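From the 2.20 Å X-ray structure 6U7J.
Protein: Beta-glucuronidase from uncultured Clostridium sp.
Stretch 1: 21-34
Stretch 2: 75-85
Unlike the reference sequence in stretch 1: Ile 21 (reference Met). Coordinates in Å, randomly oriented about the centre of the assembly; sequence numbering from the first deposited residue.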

# COMPACT_ATOMS: atom_id res chain seq x y z
N ILE B 21 7.20 42.23 18.22
CA ILE B 21 6.45 41.53 17.20
C ILE B 21 5.19 40.94 17.84
O ILE B 21 5.24 40.38 18.93
CB ILE B 21 7.26 40.38 16.55
CG1 ILE B 21 8.53 40.91 15.86
CG2 ILE B 21 6.39 39.53 15.63
CD1 ILE B 21 9.55 39.80 15.54
N LYS B 22 4.06 41.06 17.14
CA LYS B 22 2.85 40.38 17.53
C LYS B 22 2.39 39.50 16.37
O LYS B 22 2.15 39.98 15.26
CB LYS B 22 1.75 41.37 17.89
CG LYS B 22 0.43 40.70 18.06
CD LYS B 22 -0.12 40.96 19.43
CE LYS B 22 -0.56 42.42 19.55
NZ LYS B 22 -1.82 42.48 20.31
N GLU B 23 2.27 38.20 16.63
CA GLU B 23 1.84 37.23 15.65
C GLU B 23 0.32 37.23 15.52
O GLU B 23 -0.40 37.14 16.51
CB GLU B 23 2.30 35.82 16.05
CG GLU B 23 3.77 35.73 16.42
CD GLU B 23 4.64 35.59 15.20
OE1 GLU B 23 4.22 34.90 14.25
OE2 GLU B 23 5.75 36.16 15.17
N LEU B 24 -0.17 37.29 14.27
CA LEU B 24 -1.59 37.22 14.01
C LEU B 24 -1.96 35.95 13.24
O LEU B 24 -2.59 36.03 12.18
CB LEU B 24 -2.05 38.46 13.21
CG LEU B 24 -1.67 39.79 13.86
CD1 LEU B 24 -2.11 40.93 12.97
CD2 LEU B 24 -2.29 39.89 15.24
N ASN B 25 -1.61 34.79 13.76
CA ASN B 25 -1.86 33.53 13.08
C ASN B 25 -3.11 32.88 13.69
O ASN B 25 -4.13 33.57 13.79
CB ASN B 25 -0.59 32.68 13.11
CG ASN B 25 0.57 33.39 12.45
OD1 ASN B 25 0.42 34.02 11.40
ND2 ASN B 25 1.73 33.31 13.07
N GLY B 26 -3.10 31.61 14.07
CA GLY B 26 -4.28 31.04 14.70
C GLY B 26 -5.38 30.76 13.69
O GLY B 26 -5.13 30.43 12.52
N ILE B 27 -6.62 30.88 14.15
CA ILE B 27 -7.78 30.55 13.34
C ILE B 27 -8.44 31.86 12.91
O ILE B 27 -8.76 32.70 13.76
CB ILE B 27 -8.76 29.66 14.12
CG1 ILE B 27 -8.04 28.43 14.68
CG2 ILE B 27 -9.92 29.28 13.26
CD1 ILE B 27 -7.28 27.63 13.65
N TRP B 28 -8.63 32.04 11.60
CA TRP B 28 -9.33 33.18 11.03
C TRP B 28 -10.70 32.75 10.53
O TRP B 28 -10.98 31.56 10.37
CB TRP B 28 -8.55 33.78 9.86
CG TRP B 28 -7.20 34.37 10.16
CD1 TRP B 28 -6.24 33.87 10.98
CD2 TRP B 28 -6.67 35.58 9.60
NE1 TRP B 28 -5.13 34.70 10.97
CE2 TRP B 28 -5.37 35.75 10.13
CE3 TRP B 28 -7.17 36.54 8.70
CZ2 TRP B 28 -4.57 36.84 9.80
CZ3 TRP B 28 -6.37 37.61 8.37
CH2 TRP B 28 -5.08 37.75 8.91
N LYS B 29 -11.54 33.74 10.24
CA LYS B 29 -12.80 33.47 9.54
C LYS B 29 -12.57 33.57 8.04
O LYS B 29 -11.68 34.29 7.58
CB LYS B 29 -13.89 34.45 9.98
CG LYS B 29 -14.23 34.37 11.46
CD LYS B 29 -14.67 32.95 11.80
CE LYS B 29 -14.96 32.74 13.28
NZ LYS B 29 -15.70 31.46 13.53
N PHE B 30 -13.38 32.84 7.28
CA PHE B 30 -13.08 32.59 5.88
C PHE B 30 -14.36 32.35 5.10
O PHE B 30 -15.28 31.69 5.58
CB PHE B 30 -12.14 31.39 5.77
CG PHE B 30 -11.82 30.94 4.37
CD1 PHE B 30 -12.73 30.18 3.63
CD2 PHE B 30 -10.55 31.19 3.83
CE1 PHE B 30 -12.40 29.73 2.35
CE2 PHE B 30 -10.22 30.74 2.56
CZ PHE B 30 -11.14 30.01 1.82
N LYS B 31 -14.38 32.86 3.87
CA LYS B 31 -15.48 32.65 2.95
C LYS B 31 -14.92 32.78 1.54
O LYS B 31 -14.06 33.62 1.29
CB LYS B 31 -16.59 33.68 3.19
CG LYS B 31 -17.81 33.48 2.32
CD LYS B 31 -19.05 34.18 2.90
CE LYS B 31 -18.94 35.67 2.80
NZ LYS B 31 -20.24 36.31 3.19
N ARG B 32 -15.43 31.96 0.63
CA ARG B 32 -15.05 32.10 -0.77
C ARG B 32 -16.11 32.87 -1.54
O ARG B 32 -17.27 32.94 -1.15
CB ARG B 32 -14.82 30.72 -1.40
CG ARG B 32 -16.05 29.99 -1.75
CD ARG B 32 -15.74 28.84 -2.71
NE ARG B 32 -16.76 27.81 -2.58
CZ ARG B 32 -17.80 27.66 -3.40
NH1 ARG B 32 -17.94 28.47 -4.44
NH2 ARG B 32 -18.68 26.69 -3.19
N ASP B 33 -15.69 33.45 -2.66
CA ASP B 33 -16.64 34.01 -3.62
C ASP B 33 -17.51 32.91 -4.22
O ASP B 33 -17.01 31.83 -4.58
CB ASP B 33 -15.89 34.72 -4.76
CG ASP B 33 -15.48 36.15 -4.41
OD1 ASP B 33 -15.93 36.68 -3.37
OD2 ASP B 33 -14.69 36.73 -5.19
N ASN B 34 -18.81 33.19 -4.37
CA ASN B 34 -19.70 32.29 -5.10
C ASN B 34 -19.81 32.64 -6.58
O ASN B 34 -20.31 31.83 -7.35
CB ASN B 34 -21.11 32.28 -4.48
CG ASN B 34 -21.11 31.86 -3.01
OD1 ASN B 34 -21.41 32.65 -2.12
ND2 ASN B 34 -20.74 30.60 -2.76
N GLY B 75 -10.49 31.96 -8.46
CA GLY B 75 -10.85 33.32 -8.12
C GLY B 75 -10.39 33.80 -6.75
O GLY B 75 -9.25 33.55 -6.35
N TRP B 76 -11.30 34.44 -6.01
CA TRP B 76 -10.95 35.13 -4.77
C TRP B 76 -11.64 34.49 -3.57
O TRP B 76 -12.77 33.99 -3.67
CB TRP B 76 -11.34 36.61 -4.83
CG TRP B 76 -10.52 37.38 -5.82
CD1 TRP B 76 -10.74 37.48 -7.17
CD2 TRP B 76 -9.34 38.14 -5.55
NE1 TRP B 76 -9.76 38.25 -7.75
CE2 TRP B 76 -8.89 38.67 -6.77
CE3 TRP B 76 -8.61 38.41 -4.39
CZ2 TRP B 76 -7.75 39.47 -6.87
CZ3 TRP B 76 -7.47 39.19 -4.48
CH2 TRP B 76 -7.05 39.72 -5.72
N VAL B 77 -10.96 34.54 -2.43
CA VAL B 77 -11.53 34.18 -1.14
C VAL B 77 -11.24 35.30 -0.16
O VAL B 77 -10.43 36.20 -0.42
CB VAL B 77 -10.97 32.83 -0.62
CG1 VAL B 77 -11.23 31.72 -1.64
CG2 VAL B 77 -9.46 32.94 -0.31
N TRP B 78 -11.89 35.22 1.00
CA TRP B 78 -11.89 36.30 1.98
C TRP B 78 -11.54 35.75 3.35
O TRP B 78 -12.21 34.82 3.84
CB TRP B 78 -13.26 36.99 2.00
CG TRP B 78 -13.50 37.70 0.73
CD1 TRP B 78 -13.97 37.17 -0.44
CD2 TRP B 78 -13.23 39.08 0.46
NE1 TRP B 78 -14.02 38.13 -1.42
CE2 TRP B 78 -13.56 39.31 -0.90
CE3 TRP B 78 -12.71 40.13 1.22
CZ2 TRP B 78 -13.42 40.57 -1.49
CZ3 TRP B 78 -12.58 41.38 0.63
CH2 TRP B 78 -12.94 41.59 -0.71
N TYR B 79 -10.50 36.29 3.95
CA TYR B 79 -10.11 35.99 5.32
C TYR B 79 -10.39 37.20 6.20
O TYR B 79 -10.28 38.35 5.75
CB TYR B 79 -8.62 35.70 5.43
CG TYR B 79 -8.09 34.39 4.86
CD1 TYR B 79 -7.64 33.39 5.72
CD2 TYR B 79 -7.98 34.19 3.49
CE1 TYR B 79 -7.13 32.20 5.23
CE2 TYR B 79 -7.46 32.99 2.99
CZ TYR B 79 -7.04 32.01 3.87
OH TYR B 79 -6.51 30.82 3.41
N GLU B 80 -10.67 36.95 7.48
CA GLU B 80 -10.86 38.05 8.40
C GLU B 80 -10.49 37.63 9.81
O GLU B 80 -10.77 36.49 10.21
CB GLU B 80 -12.31 38.54 8.38
CG GLU B 80 -12.58 39.70 9.29
CD GLU B 80 -13.90 40.36 8.96
OE1 GLU B 80 -13.89 41.29 8.13
OE2 GLU B 80 -14.94 39.90 9.48
N ARG B 81 -9.87 38.54 10.56
CA ARG B 81 -9.71 38.36 11.99
C ARG B 81 -9.60 39.73 12.66
O ARG B 81 -9.52 40.76 11.99
CB ARG B 81 -8.50 37.48 12.32
CG ARG B 81 -7.15 38.14 12.10
CD ARG B 81 -6.05 37.43 12.87
NE ARG B 81 -6.06 37.81 14.28
CZ ARG B 81 -5.42 37.15 15.25
NH1 ARG B 81 -4.71 36.06 14.98
NH2 ARG B 81 -5.51 37.59 16.49
N LYS B 82 -9.61 39.72 13.98
CA LYS B 82 -9.43 40.92 14.78
C LYS B 82 -8.07 40.90 15.47
O LYS B 82 -7.53 39.83 15.77
CB LYS B 82 -10.57 41.04 15.79
CG LYS B 82 -11.83 41.60 15.10
CD LYS B 82 -13.12 41.35 15.86
CE LYS B 82 -14.33 41.67 14.98
NZ LYS B 82 -14.58 40.65 13.91
N PHE B 83 -7.50 42.08 15.68
CA PHE B 83 -6.25 42.22 16.41
C PHE B 83 -6.28 43.47 17.28
O PHE B 83 -7.09 44.38 17.07
CB PHE B 83 -5.01 42.22 15.49
CG PHE B 83 -4.84 43.47 14.66
CD1 PHE B 83 -5.40 43.56 13.39
CD2 PHE B 83 -4.05 44.53 15.11
CE1 PHE B 83 -5.20 44.69 12.62
CE2 PHE B 83 -3.87 45.66 14.34
CZ PHE B 83 -4.44 45.73 13.09
N ALA B 84 -5.40 43.51 18.27
CA ALA B 84 -5.37 44.58 19.25
C ALA B 84 -4.05 45.33 19.17
O ALA B 84 -2.98 44.73 19.01
CB ALA B 84 -5.56 44.02 20.66
N VAL B 85 -4.13 46.66 19.26
CA VAL B 85 -2.95 47.49 19.51
C VAL B 85 -2.92 47.82 20.99
O VAL B 85 -3.88 48.42 21.50
CB VAL B 85 -2.97 48.78 18.66
CG1 VAL B 85 -1.65 49.56 18.86
CG2 VAL B 85 -3.15 48.47 17.18
O HOH W 1 -3.97 41.03 18.86
O HOH W 2 -3.12 35.73 17.66
O HOH W 3 -14.27 39.06 -4.35
O HOH W 4 -13.68 35.39 -7.25

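The most unusual feature of this contact is Arg 81, whose aliphatic chain lies flat on an indole while its guanidinium reaches a turn. Its CG sits 3.5 Å from the centroid of the Trp 28 six-membered ring and only 7° off the ring normal, a CH-pi geometry, with the CG methylene over the ring face. Beyond it, Arg 81 NH1 gives a weak hydrogen bond to Asn 25 O (2.8 Å, N-H...O angle 116°), and Arg 81 NE and NH2 both donate to Lys 82 O (2.9 and 3.1 Å), so that two of its nitrogens share one acceptor. Water 2 donates to Glu 23 O and accepts from Arg 81 NH1.

The backbones form an antiparallel ladder: the strand axes run at 164° and approach to 4.6 Å. Two hydrogen-bonded pairs set the register. Lys 29 N donates to Glu 80 O (2.9 Å) and Glu 80 N to Lys 29 O (2.8 Å); Lys 31 N donates to Trp 78 O (2.9 Å) and Trp 78 N to Lys 31 O (2.7 Å). Asp 33 N extends the ladder to Trp 76 O (3.1 Å, 165°).

The non-hydrogen-bonded pairs, Phe 30 with Tyr 79 and Arg 32 with Val 77, put their side chains on one face of the sheet. There the edge of Phe 30 meets the face of Tyr 79, with centroids 4.9 Å apart and planes at 89°, while Phe 30 CE2 also packs 3.7 Å from Val 77 CG2.

Polar contacts hold both ends. Trp 78 NE1 donates weakly to Asp 33 OD1 (3.1 Å, 135°), and water 4 links Asp 33 OD2 to Trp 76 N. At the other end, Lys 22 NZ donates to Ala 84 O (2.8 Å) and to water 1, which also accepts from Ala 84 N; nearby, Leu 24 CD2 packs against Phe 83 CB at 3.6 Å.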